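Local coordinates for protein adenylation domain (Streptomyces sp., PDB 5N9X) that belongs to the ANL superfamily of AMP-binding enzymes and holds adenosine-5'-triphosphate and threonine in this model, at residues 34-39 with 225-230; 82-86 with 218-222; 174-180 with 372-378; 384-388 with 399-403. One frame throughout, in Å; residues are numbered along the deposited sequence. Where two conformers were deposited one is given.

In the fold
Contacts 1 and 2 are buried and lie together, their centres about 10 Å apart: helix 213-222 of contact 2 leads into strand 227-230 of contact 1, and Leu37 of one touches Ile82 of the other. Contact 1 is a backbone-bonded strand pair with a histidine-carboxylate bond, whereas contact 2 is purely apolar. Contact 3, partly buried, and contact 4, nearer the surface, form a second pair with centres about 13 Å apart on the ATP side of the fold. Here charged and hydroxyl groups join the backbone bonds and aromatic packing, and Tyr375 meets Arg385 while Ser372 meets Arg400. Some 30 Å separates the centres of contacts 1 and 3.

Contact 1: 34-39 with 225-230; sequences RTALHI and GAELVV
Two parallel strands, 37-39 and 227-230, lie side by side in a mixed four-stranded sheet of the AMP-binding domain, their axes 4.7 Å apart at closest approach and inclined at 25°. Arg34 comes before the regular pairing; its NE donates to Gly225 O (3.1 Å), while NH2 is held by the carbonyl of Ala199. At Thr35 a water lies 2.8 Å from both Thr35 O and Gly225 O, bridging the two segments where they have not yet closed up. Ala36, with psi near -46°, turns the chain and forms a classic beta bulge with Leu37 opposite Ile44 of the antiparallel neighbour; its O accepts Leu228 N at 2.8 Å. Leu37 pairs with Leu228 (CA-CA 4.9 Å), and their CD2 atoms meet at 3.9 Å on the face covered by helix 213-222. His38 pairs with Val229 on the other face, its backbone bonding in the alternating parallel pattern: His38 N to Leu228 O and Val230 N to His38 O, both 3.0 Å. With chi1 t in both residues, His38 ND1 donates to Glu227 OE2 at 2.6 Å. Finally, Ile39 CG1 packs on Val230 CB at 3.7 Å.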
loop_
_atom_site.group_PDB
_atom_site.type_symbol
_atom_site.label_atom_id
_atom_site.label_comp_id
_atom_site.label_asym_id
_atom_site.label_seq_id
_atom_site.Cartn_x
_atom_site.Cartn_y
_atom_site.Cartn_z
ATOM N N ARG A 34 6.810 8.268 26.641
ATOM C CA ARG A 34 6.101 7.189 25.946
ATOM C C ARG A 34 6.994 6.402 24.988
ATOM O O ARG A 34 8.005 6.922 24.494
ATOM C CB ARG A 34 4.881 7.744 25.179
ATOM C CG ARG A 34 3.807 8.340 26.066
ATOM C CD ARG A 34 2.535 8.623 25.296
ATOM N NE ARG A 34 1.780 7.411 24.992
ATOM C CZ ARG A 34 1.147 6.672 25.900
ATOM N NH1 ARG A 34 1.177 7.013 27.187
ATOM N NH2 ARG A 34 0.479 5.592 25.521
ATOM N N THR A 35 6.599 5.158 24.712
ATOM C CA THR A 35 7.365 4.281 23.823
ATOM C C THR A 35 7.021 4.577 22.366
ATOM O O THR A 35 5.866 4.431 21.952
ATOM C CB THR A 35 7.079 2.777 24.113
ATOM O OG1 THR A 35 7.326 2.478 25.497
ATOM C CG2 THR A 35 7.959 1.876 23.259
ATOM N N ALA A 36 8.010 4.989 21.582
ATOM C CA ALA A 36 7.777 5.224 20.170
ATOM C C ALA A 36 7.917 3.913 19.374
ATOM O O ALA A 36 7.084 3.600 18.515
ATOM C CB ALA A 36 8.734 6.286 19.647
ATOM N N LEU A 37 8.978 3.158 19.657
ATOM C CA LEU A 37 9.238 1.920 18.936
ATOM C C LEU A 37 9.310 0.751 19.891
ATOM O O LEU A 37 9.908 0.854 20.968
ATOM C CB LEU A 37 10.539 2.004 18.126
ATOM C CG LEU A 37 10.744 3.178 17.159
ATOM C CD1 LEU A 37 12.095 3.059 16.493
ATOM C CD2 LEU A 37 9.636 3.269 16.107
ATOM N N HIS A 38 8.696 -0.356 19.476
ATOM C CA HIS A 38 8.724 -1.612 20.219
ATOM C C HIS A 38 9.175 -2.736 19.291
ATOM O O HIS A 38 8.421 -3.166 18.420
ATOM C CB HIS A 38 7.343 -1.924 20.797
ATOM C CG HIS A 38 7.354 -2.945 21.894
ATOM N ND1 HIS A 38 6.225 -3.248 22.627
ATOM C CD2 HIS A 38 8.348 -3.707 22.397
ATOM C CE1 HIS A 38 6.524 -4.171 23.524
ATOM N NE2 HIS A 38 7.802 -4.468 23.409
ATOM N N ILE A 39 10.405 -3.202 19.476
ATOM C CA ILE A 39 10.963 -4.239 18.616
ATOM C C ILE A 39 11.338 -5.442 19.478
ATOM O O ILE A 39 12.362 -5.447 20.175
ATOM C CB ILE A 39 12.186 -3.720 17.815
ATOM C CG1 ILE A 39 11.851 -2.386 17.137
ATOM C CG2 ILE A 39 12.673 -4.757 16.802
ATOM C CD1 ILE A 39 12.285 -1.171 17.922
ATOM N N GLY A 225 1.780 9.971 19.521
ATOM C CA GLY A 225 2.367 9.506 20.768
ATOM C C GLY A 225 2.172 8.017 20.988
ATOM O O GLY A 225 2.642 7.453 21.987
ATOM N N ALA A 226 1.469 7.383 20.049
ATOM C CA ALA A 226 1.183 5.960 20.135
ATOM C C ALA A 226 2.457 5.145 19.934
ATOM O O ALA A 226 3.512 5.670 19.581
ATOM C CB ALA A 226 0.126 5.554 19.102
ATOM N N GLU A 227 2.340 3.849 20.138
ATOM C CA GLU A 227 3.459 2.940 19.983
ATOM C C GLU A 227 3.483 2.285 18.599
ATOM O O GLU A 227 2.430 1.888 18.083
ATOM C CB GLU A 227 3.378 1.867 21.066
ATOM C CG GLU A 227 4.598 1.033 21.233
ATOM C CD GLU A 227 4.396 -0.005 22.311
ATOM O OE1 GLU A 227 3.850 0.339 23.380
ATOM O OE2 GLU A 227 4.718 -1.177 22.060
ATOM N N LEU A 228 4.674 2.172 18.010
ATOM C CA LEU A 228 4.852 1.461 16.744
ATOM C C LEU A 228 5.538 0.105 16.984
ATOM O O LEU A 228 6.731 0.030 17.299
ATOM C CB LEU A 228 5.662 2.307 15.748
ATOM C CG LEU A 228 5.895 1.694 14.354
ATOM C CD1 LEU A 228 4.582 1.459 13.613
ATOM C CD2 LEU A 228 6.821 2.554 13.484
ATOM N N VAL A 229 4.782 -0.969 16.837
ATOM C CA VAL A 229 5.328 -2.305 16.999
ATOM C C VAL A 229 5.961 -2.808 15.685
ATOM O O VAL A 229 5.263 -3.009 14.696
ATOM C CB VAL A 229 4.237 -3.261 17.474
ATOM C CG1 VAL A 229 4.805 -4.644 17.714
ATOM C CG2 VAL A 229 3.596 -2.706 18.736
ATOM N N VAL A 230 7.277 -2.996 15.669
ATOM C CA VAL A 230 7.954 -3.363 14.423
ATOM C C VAL A 230 7.928 -4.867 14.245
ATOM O O VAL A 230 8.384 -5.586 15.124
ATOM C CB VAL A 230 9.420 -2.880 14.385
ATOM C CG1 VAL A 230 10.142 -3.417 13.134
ATOM C CG2 VAL A 230 9.481 -1.368 14.432
HETATM O O HOH W 1 3.251 4.887 22.931
#

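Contact 2: 82-86 with 218-222; sequences IAAML and IWGAL
The axes of these two helical segments pass 13.3 Å apart, so wide a gap that long side chains alone span it. They cross nearly at right angles (-84°), with the CA atoms of Ile82 and Ile218 8.6 Å apart and those of Leu86 and Leu222 10.4 Å apart. Each segment is one regular turn, closed by Leu86 N to Ile82 O at 3.0 Å and Leu222 N to Ile218 O at 2.9 Å. Ile82, with both chi angles m, brings CD1 to 4.1 Å from Ile218 CG1. Met85 starts out with chi1 t and lays CE 3.6 Å from Ile218 CD1; its SD is 5.5 Å from the centroid of the Trp219 five-membered ring, an oblique Met-aromatic contact. Leu86, mt, reaches Trp219 CH2 with CD2 at 3.6 Å and Leu222 CD1 with CD1 at 4.2 Å. Phe24 of helix 20-30 touches both Leu86 and Trp219. The result is an apolar interior layer between helices 79-90 and 213-222, the latter lying against the sheet in this alpha/beta AMP-binding domain.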
loop_
_atom_site.group_PDB
_atom_site.type_symbol
_atom_site.label_atom_id
_atom_site.label_comp_id
_atom_site.label_asym_id
_atom_site.label_seq_id
_atom_site.Cartn_x
_atom_site.Cartn_y
_atom_site.Cartn_z
ATOM N N ILE A 82 14.059 3.254 11.121
ATOM C CA ILE A 82 13.113 4.291 11.474
ATOM C C ILE A 82 13.837 5.587 11.841
ATOM O O ILE A 82 13.440 6.693 11.402
ATOM C CB ILE A 82 12.205 3.858 12.672
ATOM C CG1 ILE A 82 11.341 2.650 12.297
ATOM C CG2 ILE A 82 11.363 5.019 13.130
ATOM C CD1 ILE A 82 10.348 2.917 11.141
ATOM N N ALA A 83 14.871 5.459 12.669
ATOM C CA ALA A 83 15.617 6.625 13.109
ATOM C C ALA A 83 16.326 7.279 11.909
ATOM O O ALA A 83 16.350 8.508 11.782
ATOM C CB ALA A 83 16.626 6.238 14.216
ATOM N N ALA A 84 16.874 6.454 11.024
ATOM C CA ALA A 84 17.443 6.967 9.794
ATOM C C ALA A 84 16.397 7.727 8.987
ATOM O O ALA A 84 16.680 8.786 8.409
ATOM C CB ALA A 84 18.038 5.834 8.962
ATOM N N MET A 85 15.178 7.214 8.937
ATOM C CA MET A 85 14.221 7.862 8.062
ATOM C C MET A 85 13.815 9.216 8.676
ATOM O O MET A 85 13.633 10.199 7.965
ATOM C CB MET A 85 13.032 6.935 7.786
ATOM C CG MET A 85 11.856 7.623 7.151
ATOM S SD MET A 85 10.663 8.074 8.427
ATOM C CE MET A 85 9.550 6.671 8.265
ATOM N N LEU A 86 13.724 9.280 9.997
ATOM C CA LEU A 86 13.443 10.555 10.652
ATOM C C LEU A 86 14.593 11.522 10.439
ATOM O O LEU A 86 14.378 12.686 10.138
ATOM C CB LEU A 86 13.194 10.366 12.137
ATOM C CG LEU A 86 11.945 9.578 12.485
ATOM C CD1 LEU A 86 11.969 9.128 13.944
ATOM C CD2 LEU A 86 10.734 10.424 12.210
ATOM N N ILE A 218 3.506 3.921 10.160
ATOM C CA ILE A 218 4.518 4.635 10.942
ATOM C C ILE A 218 3.989 5.939 11.554
ATOM O O ILE A 218 4.122 6.185 12.770
ATOM C CB ILE A 218 5.766 4.979 10.070
ATOM C CG1 ILE A 218 6.560 3.717 9.715
ATOM C CG2 ILE A 218 6.633 6.027 10.744
ATOM C CD1 ILE A 218 7.325 3.808 8.341
ATOM N N TRP A 219 3.373 6.768 10.701
ATOM C CA TRP A 219 2.952 8.089 11.124
ATOM C C TRP A 219 1.628 8.059 11.876
ATOM O O TRP A 219 1.360 8.946 12.686
ATOM C CB TRP A 219 2.913 9.015 9.914
ATOM C CG TRP A 219 4.311 9.336 9.570
ATOM C CD1 TRP A 219 5.032 8.869 8.499
ATOM C CD2 TRP A 219 5.215 10.123 10.346
ATOM N NE1 TRP A 219 6.308 9.344 8.552
ATOM C CE2 TRP A 219 6.453 10.122 9.668
ATOM C CE3 TRP A 219 5.096 10.839 11.544
ATOM C CZ2 TRP A 219 7.577 10.811 10.157
ATOM C CZ3 TRP A 219 6.199 11.527 12.021
ATOM C CH2 TRP A 219 7.422 11.511 11.334
ATOM N N GLY A 220 0.821 7.039 11.637
ATOM C CA GLY A 220 -0.322 6.772 12.494
ATOM C C GLY A 220 0.135 6.777 13.950
ATOM O O GLY A 220 -0.429 7.477 14.793
ATOM N N ALA A 221 1.203 6.027 14.212
ATOM C CA ALA A 221 1.785 5.916 15.544
ATOM C C ALA A 221 2.549 7.151 16.004
ATOM O O ALA A 221 2.275 7.707 17.066
ATOM C CB ALA A 221 2.702 4.712 15.595
ATOM N N LEU A 222 3.530 7.563 15.218
ATOM C CA LEU A 222 4.486 8.571 15.640
ATOM C C LEU A 222 3.912 9.999 15.706
ATOM O O LEU A 222 4.499 10.878 16.353
ATOM C CB LEU A 222 5.691 8.537 14.703
ATOM C CG LEU A 222 6.702 7.382 14.799
ATOM C CD1 LEU A 222 7.973 7.747 14.044
ATOM C CD2 LEU A 222 7.006 6.949 16.251
#

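Contact 3: 174-180 with 372-378; sequences PKGVPVR and SEGYLNR. With ATP (adenosine-5'-triphosphate), chain D.
Arg180 NH1 and Glu373 OE2 make a 2.5 Å salt bridge at one end of this contact, where strand 175-180 of the AMP-binding domain is lined by an irregular loop, 372-378. Lys175, chi1 p, then chi2 and chi3 t with chi4 m, belongs to the ATP pocket, and its NZ donates to ATP O2G at 2.6 Å. At the other end Arg378 NH2 donates to Pro174 O (2.9 Å), and its NH1 is paired with Asp113. Between them Leu376 N donates almost linearly to Gly176 O at 2.8 Å, with the CA atoms of these two residues 5.2 Å apart, and a water links Pro178 O to Glu373 N, 2.9 Å from each. Gly374 takes phi near 102°, strained for any other residue. Packing fills the centre: Tyr375 (chi1 m) lies with one face over Lys175 CD, 4.0 Å from the ring centroid in a CH-pi contact, and Val177 CG2 touches Tyr375 CE1 at 3.9 Å; the Tyr375 hydroxyl bonds to Glu315. Pro178 CD sits 3.2 Å from Gly374 O.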
loop_
_atom_site.group_PDB
_atom_site.type_symbol
_atom_site.label_atom_id
_atom_site.label_comp_id
_atom_site.label_asym_id
_atom_site.label_seq_id
_atom_site.Cartn_x
_atom_site.Cartn_y
_atom_site.Cartn_z
ATOM N N PRO A 174 9.714 0.741 -13.549
ATOM C CA PRO A 174 9.029 1.165 -12.345
ATOM C C PRO A 174 8.985 2.678 -12.327
ATOM O O PRO A 174 9.738 3.260 -13.030
ATOM C CB PRO A 174 9.908 0.641 -11.202
ATOM C CG PRO A 174 10.855 -0.301 -11.779
ATOM C CD PRO A 174 11.112 0.257 -13.104
ATOM N N LYS A 175 7.857 3.217 -11.908
ATOM C CA LYS A 175 7.749 4.672 -11.810
ATOM C C LYS A 175 7.709 5.261 -10.407
ATOM O O LYS A 175 7.021 4.762 -9.526
ATOM C CB LYS A 175 6.526 5.129 -12.610
ATOM C CG LYS A 175 5.205 4.504 -12.195
ATOM C CD LYS A 175 4.092 5.026 -13.088
ATOM C CE LYS A 175 2.740 4.453 -12.712
ATOM N NZ LYS A 175 2.647 2.988 -12.945
ATOM N N GLY A 176 8.459 6.344 -10.226
ATOM C CA GLY A 176 8.536 7.022 -8.949
ATOM C C GLY A 176 7.479 8.096 -8.720
ATOM O O GLY A 176 7.267 8.990 -9.564
ATOM N N VAL A 177 6.831 7.999 -7.555
ATOM C CA VAL A 177 5.864 8.974 -7.080
ATOM C C VAL A 177 6.452 9.711 -5.878
ATOM O O VAL A 177 6.675 9.106 -4.810
ATOM C CB VAL A 177 4.522 8.314 -6.646
ATOM C CG1 VAL A 177 3.476 9.380 -6.356
ATOM C CG2 VAL A 177 4.015 7.311 -7.681
ATOM N N PRO A 178 6.727 11.016 -6.042
ATOM C CA PRO A 178 7.199 11.816 -4.903
ATOM C C PRO A 178 6.042 12.412 -4.115
ATOM O O PRO A 178 5.204 13.126 -4.672
ATOM C CB PRO A 178 8.044 12.911 -5.563
ATOM C CG PRO A 178 7.418 13.073 -6.927
ATOM C CD PRO A 178 6.798 11.753 -7.318
ATOM N N VAL A 179 6.002 12.125 -2.820
ATOM C CA VAL A 179 4.915 12.603 -1.963
ATOM C C VAL A 179 5.436 13.637 -0.979
ATOM O O VAL A 179 6.389 13.364 -0.227
ATOM C CB VAL A 179 4.257 11.434 -1.207
ATOM C CG1 VAL A 179 3.217 11.924 -0.211
ATOM C CG2 VAL A 179 3.661 10.463 -2.201
ATOM N N ARG A 180 4.821 14.818 -0.989
ATOM C CA ARG A 180 5.240 15.925 -0.110
ATOM C C ARG A 180 4.718 15.866 1.341
ATOM O O ARG A 180 3.702 15.238 1.622
ATOM C CB ARG A 180 4.817 17.254 -0.733
ATOM C CG ARG A 180 5.612 17.604 -1.970
ATOM C CD ARG A 180 4.770 18.364 -2.973
ATOM N NE ARG A 180 5.601 19.266 -3.778
ATOM C CZ ARG A 180 5.195 20.447 -4.246
ATOM N NH1 ARG A 180 3.954 20.866 -4.014
ATOM N NH2 ARG A 180 6.026 21.208 -4.950
ATOM N N SER A 372 -0.475 14.019 -5.166
ATOM C CA SER A 372 0.926 14.270 -5.552
ATOM C C SER A 372 1.136 15.226 -6.722
ATOM O O SER A 372 0.225 15.502 -7.483
ATOM C CB SER A 372 1.609 12.947 -5.890
ATOM O OG SER A 372 1.308 12.534 -7.207
ATOM N N GLU A 373 2.359 15.708 -6.879
ATOM C CA GLU A 373 2.657 16.662 -7.935
ATOM C C GLU A 373 3.066 15.998 -9.242
ATOM O O GLU A 373 3.699 16.634 -10.075
ATOM C CB GLU A 373 3.767 17.622 -7.491
ATOM C CG GLU A 373 3.427 18.487 -6.290
ATOM C CD GLU A 373 2.305 19.494 -6.531
ATOM O OE1 GLU A 373 1.625 19.431 -7.587
ATOM O OE2 GLU A 373 2.084 20.343 -5.633
ATOM N N GLY A 374 2.721 14.728 -9.419
ATOM C CA GLY A 374 3.043 14.017 -10.641
ATOM C C GLY A 374 4.231 13.083 -10.490
ATOM O O GLY A 374 4.927 13.116 -9.480
ATOM N N TYR A 375 4.470 12.253 -11.504
ATOM C CA TYR A 375 5.557 11.292 -11.453
ATOM C C TYR A 375 6.906 11.972 -11.539
ATOM O O TYR A 375 7.017 13.106 -12.023
ATOM C CB TYR A 375 5.419 10.252 -12.573
ATOM C CG TYR A 375 4.128 9.488 -12.460
ATOM C CD1 TYR A 375 3.936 8.576 -11.442
ATOM C CD2 TYR A 375 3.088 9.707 -13.353
ATOM C CE1 TYR A 375 2.757 7.893 -11.320
ATOM C CE2 TYR A 375 1.904 9.026 -13.240
ATOM C CZ TYR A 375 1.747 8.120 -12.222
ATOM O OH TYR A 375 0.584 7.438 -12.116
ATOM N N LEU A 376 7.919 11.265 -11.042
ATOM C CA LEU A 376 9.304 11.676 -11.198
ATOM C C LEU A 376 9.840 11.231 -12.567
ATOM O O LEU A 376 9.784 10.040 -12.909
ATOM C CB LEU A 376 10.156 11.089 -10.068
ATOM C CG LEU A 376 11.651 11.390 -10.107
ATOM C CD1 LEU A 376 11.927 12.661 -9.311
ATOM C CD2 LEU A 376 12.445 10.206 -9.552
ATOM N N ASN A 377 10.343 12.189 -13.345
ATOM C CA ASN A 377 10.980 11.888 -14.627
ATOM C C ASN A 377 10.113 11.032 -15.574
ATOM O O ASN A 377 10.628 10.166 -16.270
ATOM C CB ASN A 377 12.309 11.180 -14.372
ATOM C CG ASN A 377 13.281 12.036 -13.582
ATOM O OD1 ASN A 377 13.181 13.266 -13.573
ATOM N ND2 ASN A 377 14.223 11.386 -12.905
ATOM N N ARG A 378 8.796 11.245 -15.544
ATOM C CA ARG A 378 7.866 10.619 -16.489
ATOM C C ARG A 378 6.938 11.720 -16.962
ATOM O O ARG A 378 5.758 11.747 -16.620
ATOM C CB ARG A 378 7.061 9.484 -15.854
ATOM C CG ARG A 378 7.885 8.383 -15.200
ATOM C CD ARG A 378 8.658 7.479 -16.156
ATOM N NE ARG A 378 9.356 6.432 -15.399
ATOM C CZ ARG A 378 10.618 6.488 -14.968
ATOM N NH1 ARG A 378 11.391 7.533 -15.237
ATOM N NH2 ARG A 378 11.120 5.469 -14.280
HETATM P PG ATP D . 0.426 1.908 -10.064
HETATM O O1G ATP D . -0.852 2.171 -10.852
HETATM O O2G ATP D . 1.633 1.660 -10.916
HETATM O O3G ATP D . 0.748 2.952 -9.008
HETATM P PB ATP D . -0.636 0.137 -7.992
HETATM O O1B ATP D . -2.071 0.234 -8.519
HETATM O O2B ATP D . -0.212 -1.050 -7.188
HETATM O O3B ATP D . 0.256 0.438 -9.324
HETATM P PA ATP D . -0.636 1.672 -5.682
HETATM O O1A ATP D . -0.857 3.157 -5.522
HETATM O O2A ATP D . 0.264 0.963 -4.675
HETATM O O3A ATP D . -0.138 1.422 -7.177
HETATM O "O5'" ATP D . -2.030 0.828 -5.812
HETATM C "C5'" ATP D . -3.336 1.402 -5.867
HETATM C "C4'" ATP D . -4.276 0.499 -6.669
HETATM O "O4'" ATP D . -4.808 -0.540 -5.862
HETATM C "C3'" ATP D . -5.446 1.215 -7.320
HETATM O "O3'" ATP D . -5.150 1.311 -8.709
HETATM C "C2'" ATP D . -6.645 0.327 -7.107
HETATM O "O2'" ATP D . -6.912 -0.363 -8.326
HETATM C "C1'" ATP D . -6.218 -0.694 -6.074
HETATM N N9 ATP D . -6.923 -0.492 -4.770
HETATM C C8 ATP D . -6.411 0.149 -3.696
HETATM N N7 ATP D . -7.268 0.174 -2.650
HETATM C C5 ATP D . -8.374 -0.481 -3.045
HETATM C C6 ATP D . -9.667 -0.822 -2.411
HETATM N N6 ATP D . -9.924 -0.441 -1.145
HETATM N N1 ATP D . -10.568 -1.508 -3.143
HETATM C C2 ATP D . -10.297 -1.849 -4.419
HETATM N N3 ATP D . -9.141 -1.594 -5.070
HETATM C C4 ATP D . -8.148 -0.914 -4.445
HETATM O O HOH W 2 3.687 15.594 -4.347
#

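Contact 4: 384-388 with 399-403; sequences ERFTT and PRYYH
Helix 379-385 ends at Arg385, Phe386 is the first residue to leave helical angles, and strand 386-388 follows. This strand runs antiparallel to 400-403, the axes 4.6 Å apart at closest approach with 148° between their directions, as the two arms of a beta hairpin. Thr387 and Tyr401 are the hydrogen-bonded pair (CA-CA 5.3 Å): Thr387 N to Tyr401 O is 3.0 Å and Tyr401 N to Thr387 O 2.7 Å. Phe386 and Tyr402 form a non-hydrogen-bonded pair (CA-CA 4.6 Å), and His403 N reaches back to Arg385 O at 2.7 Å. The Phe386 and Tyr402 rings lie obliquely, centroids 4.8 Å apart, with Phe386 CZ 3.5 Å from Tyr402 CD1. Phe386 CD2 lies over one face of the Arg400 guanidinium, 3.4 Å from NH2. On the other face Thr387 OG1 and His403 NE2 are hydrogen-bonded at 2.6 Å, while Trp365 stacks on the histidine ring. The Phe386 face thus combines an aromatic pair with an arginine, and the Thr387 face carries a hydroxyl-imidazole bond. Arg385 and Tyr402, both bonded to the Tyr375 hydroxyl, and Arg400, through NH1 to Ser372 O, tie the hairpin to the 372-378 loop, with ATP about 5 Å from the Arg385 side chain.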
loop_
_atom_site.group_PDB
_atom_site.type_symbol
_atom_site.label_atom_id
_atom_site.label_comp_id
_atom_site.label_asym_id
_atom_site.label_seq_id
_atom_site.Cartn_x
_atom_site.Cartn_y
_atom_site.Cartn_z
ATOM N N GLU A 384 -0.725 13.070 -18.853
ATOM C CA GLU A 384 -1.956 12.323 -19.095
ATOM C C GLU A 384 -2.842 12.104 -17.879
ATOM O O GLU A 384 -4.066 12.192 -17.986
ATOM C CB GLU A 384 -1.641 10.954 -19.690
ATOM C CG GLU A 384 -1.023 10.982 -21.047
ATOM C CD GLU A 384 -0.377 9.657 -21.387
ATOM O OE1 GLU A 384 0.499 9.625 -22.289
ATOM O OE2 GLU A 384 -0.725 8.654 -20.712
ATOM N N ARG A 385 -2.231 11.799 -16.738
ATOM C CA ARG A 385 -2.977 11.337 -15.573
ATOM C C ARG A 385 -3.246 12.414 -14.521
ATOM O O ARG A 385 -4.059 12.216 -13.623
ATOM C CB ARG A 385 -2.238 10.157 -14.944
ATOM C CG ARG A 385 -2.226 8.916 -15.799
ATOM C CD ARG A 385 -1.588 7.794 -15.030
ATOM N NE ARG A 385 -1.613 6.528 -15.752
ATOM C CZ ARG A 385 -1.079 5.403 -15.282
ATOM N NH1 ARG A 385 -0.499 5.391 -14.088
ATOM N NH2 ARG A 385 -1.143 4.282 -15.991
ATOM N N PHE A 386 -2.557 13.542 -14.637
ATOM C CA PHE A 386 -2.804 14.707 -13.787
ATOM C C PHE A 386 -3.210 15.868 -14.685
ATOM O O PHE A 386 -2.348 16.423 -15.380
ATOM C CB PHE A 386 -1.552 15.112 -12.979
ATOM C CG PHE A 386 -1.031 14.049 -12.048
ATOM C CD1 PHE A 386 -0.221 13.027 -12.524
ATOM C CD2 PHE A 386 -1.310 14.098 -10.683
ATOM C CE1 PHE A 386 0.283 12.060 -11.658
ATOM C CE2 PHE A 386 -0.810 13.143 -9.818
ATOM C CZ PHE A 386 -0.016 12.119 -10.306
ATOM N N THR A 387 -4.492 16.235 -14.677
ATOM C CA THR A 387 -5.018 17.255 -15.589
ATOM C C THR A 387 -5.700 18.415 -14.860
ATOM O O THR A 387 -6.266 18.232 -13.780
ATOM C CB THR A 387 -6.020 16.639 -16.585
ATOM O OG1 THR A 387 -7.025 15.902 -15.866
ATOM C CG2 THR A 387 -5.307 15.696 -17.490
ATOM N N THR A 388 -5.622 19.604 -15.456
ATOM C CA THR A 388 -6.351 20.791 -14.993
ATOM C C THR A 388 -7.164 21.337 -16.162
ATOM O O THR A 388 -6.629 21.514 -17.265
ATOM C CB THR A 388 -5.412 21.904 -14.474
ATOM O OG1 THR A 388 -4.417 21.348 -13.604
ATOM C CG2 THR A 388 -6.195 22.991 -13.748
ATOM N N PRO A 399 -10.112 22.337 -10.610
ATOM C CA PRO A 399 -9.239 21.496 -9.792
ATOM C C PRO A 399 -8.224 20.743 -10.646
ATOM O O PRO A 399 -8.418 20.594 -11.857
ATOM C CB PRO A 399 -10.212 20.519 -9.115
ATOM C CG PRO A 399 -11.575 20.980 -9.468
ATOM C CD PRO A 399 -11.458 21.758 -10.736
ATOM N N ARG A 400 -7.150 20.296 -10.007
ATOM C CA ARG A 400 -6.162 19.429 -10.635
ATOM C C ARG A 400 -6.554 17.979 -10.309
ATOM O O ARG A 400 -6.546 17.587 -9.138
ATOM C CB ARG A 400 -4.758 19.766 -10.121
ATOM C CG ARG A 400 -3.620 19.086 -10.846
ATOM C CD ARG A 400 -2.273 19.691 -10.483
ATOM N NE ARG A 400 -1.203 18.729 -10.733
ATOM C CZ ARG A 400 -0.736 17.867 -9.834
ATOM N NH1 ARG A 400 -1.214 17.843 -8.600
ATOM N NH2 ARG A 400 0.229 17.032 -10.173
ATOM N N TYR A 401 -6.927 17.201 -11.321
ATOM C CA TYR A 401 -7.486 15.871 -11.093
ATOM C C TYR A 401 -6.449 14.784 -11.380
ATOM O O TYR A 401 -5.771 14.850 -12.395
ATOM C CB TYR A 401 -8.721 15.640 -11.986
ATOM C CG TYR A 401 -9.992 16.309 -11.512
ATOM C CD1 TYR A 401 -10.721 15.795 -10.430
ATOM C CD2 TYR A 401 -10.484 17.442 -12.161
ATOM C CE1 TYR A 401 -11.893 16.420 -9.988
ATOM C CE2 TYR A 401 -11.650 18.071 -11.736
ATOM C CZ TYR A 401 -12.352 17.559 -10.657
ATOM O OH TYR A 401 -13.505 18.189 -10.248
ATOM N N TYR A 402 -6.333 13.783 -10.507
ATOM C CA TYR A 402 -5.573 12.581 -10.849
ATOM C C TYR A 402 -6.518 11.494 -11.341
ATOM O O TYR A 402 -7.526 11.157 -10.691
ATOM C CB TYR A 402 -4.743 12.037 -9.668
ATOM C CG TYR A 402 -4.138 10.676 -9.985
ATOM C CD1 TYR A 402 -3.058 10.569 -10.849
ATOM C CD2 TYR A 402 -4.662 9.508 -9.447
ATOM C CE1 TYR A 402 -2.504 9.348 -11.166
ATOM C CE2 TYR A 402 -4.111 8.269 -9.748
ATOM C CZ TYR A 402 -3.026 8.202 -10.611
ATOM O OH TYR A 402 -2.443 7.001 -10.927
ATOM N N HIS A 403 -6.182 10.936 -12.489
ATOM C CA HIS A 403 -7.007 9.906 -13.079
ATOM C C HIS A 403 -6.540 8.565 -12.535
ATOM O O HIS A 403 -5.432 8.128 -12.816
ATOM C CB HIS A 403 -6.935 9.962 -14.610
ATOM C CG HIS A 403 -7.219 11.323 -15.187
ATOM N ND1 HIS A 403 -7.135 11.589 -16.537
ATOM C CD2 HIS A 403 -7.592 12.483 -14.601
ATOM C CE1 HIS A 403 -7.442 12.858 -16.756
ATOM N NE2 HIS A 403 -7.718 13.424 -15.601
#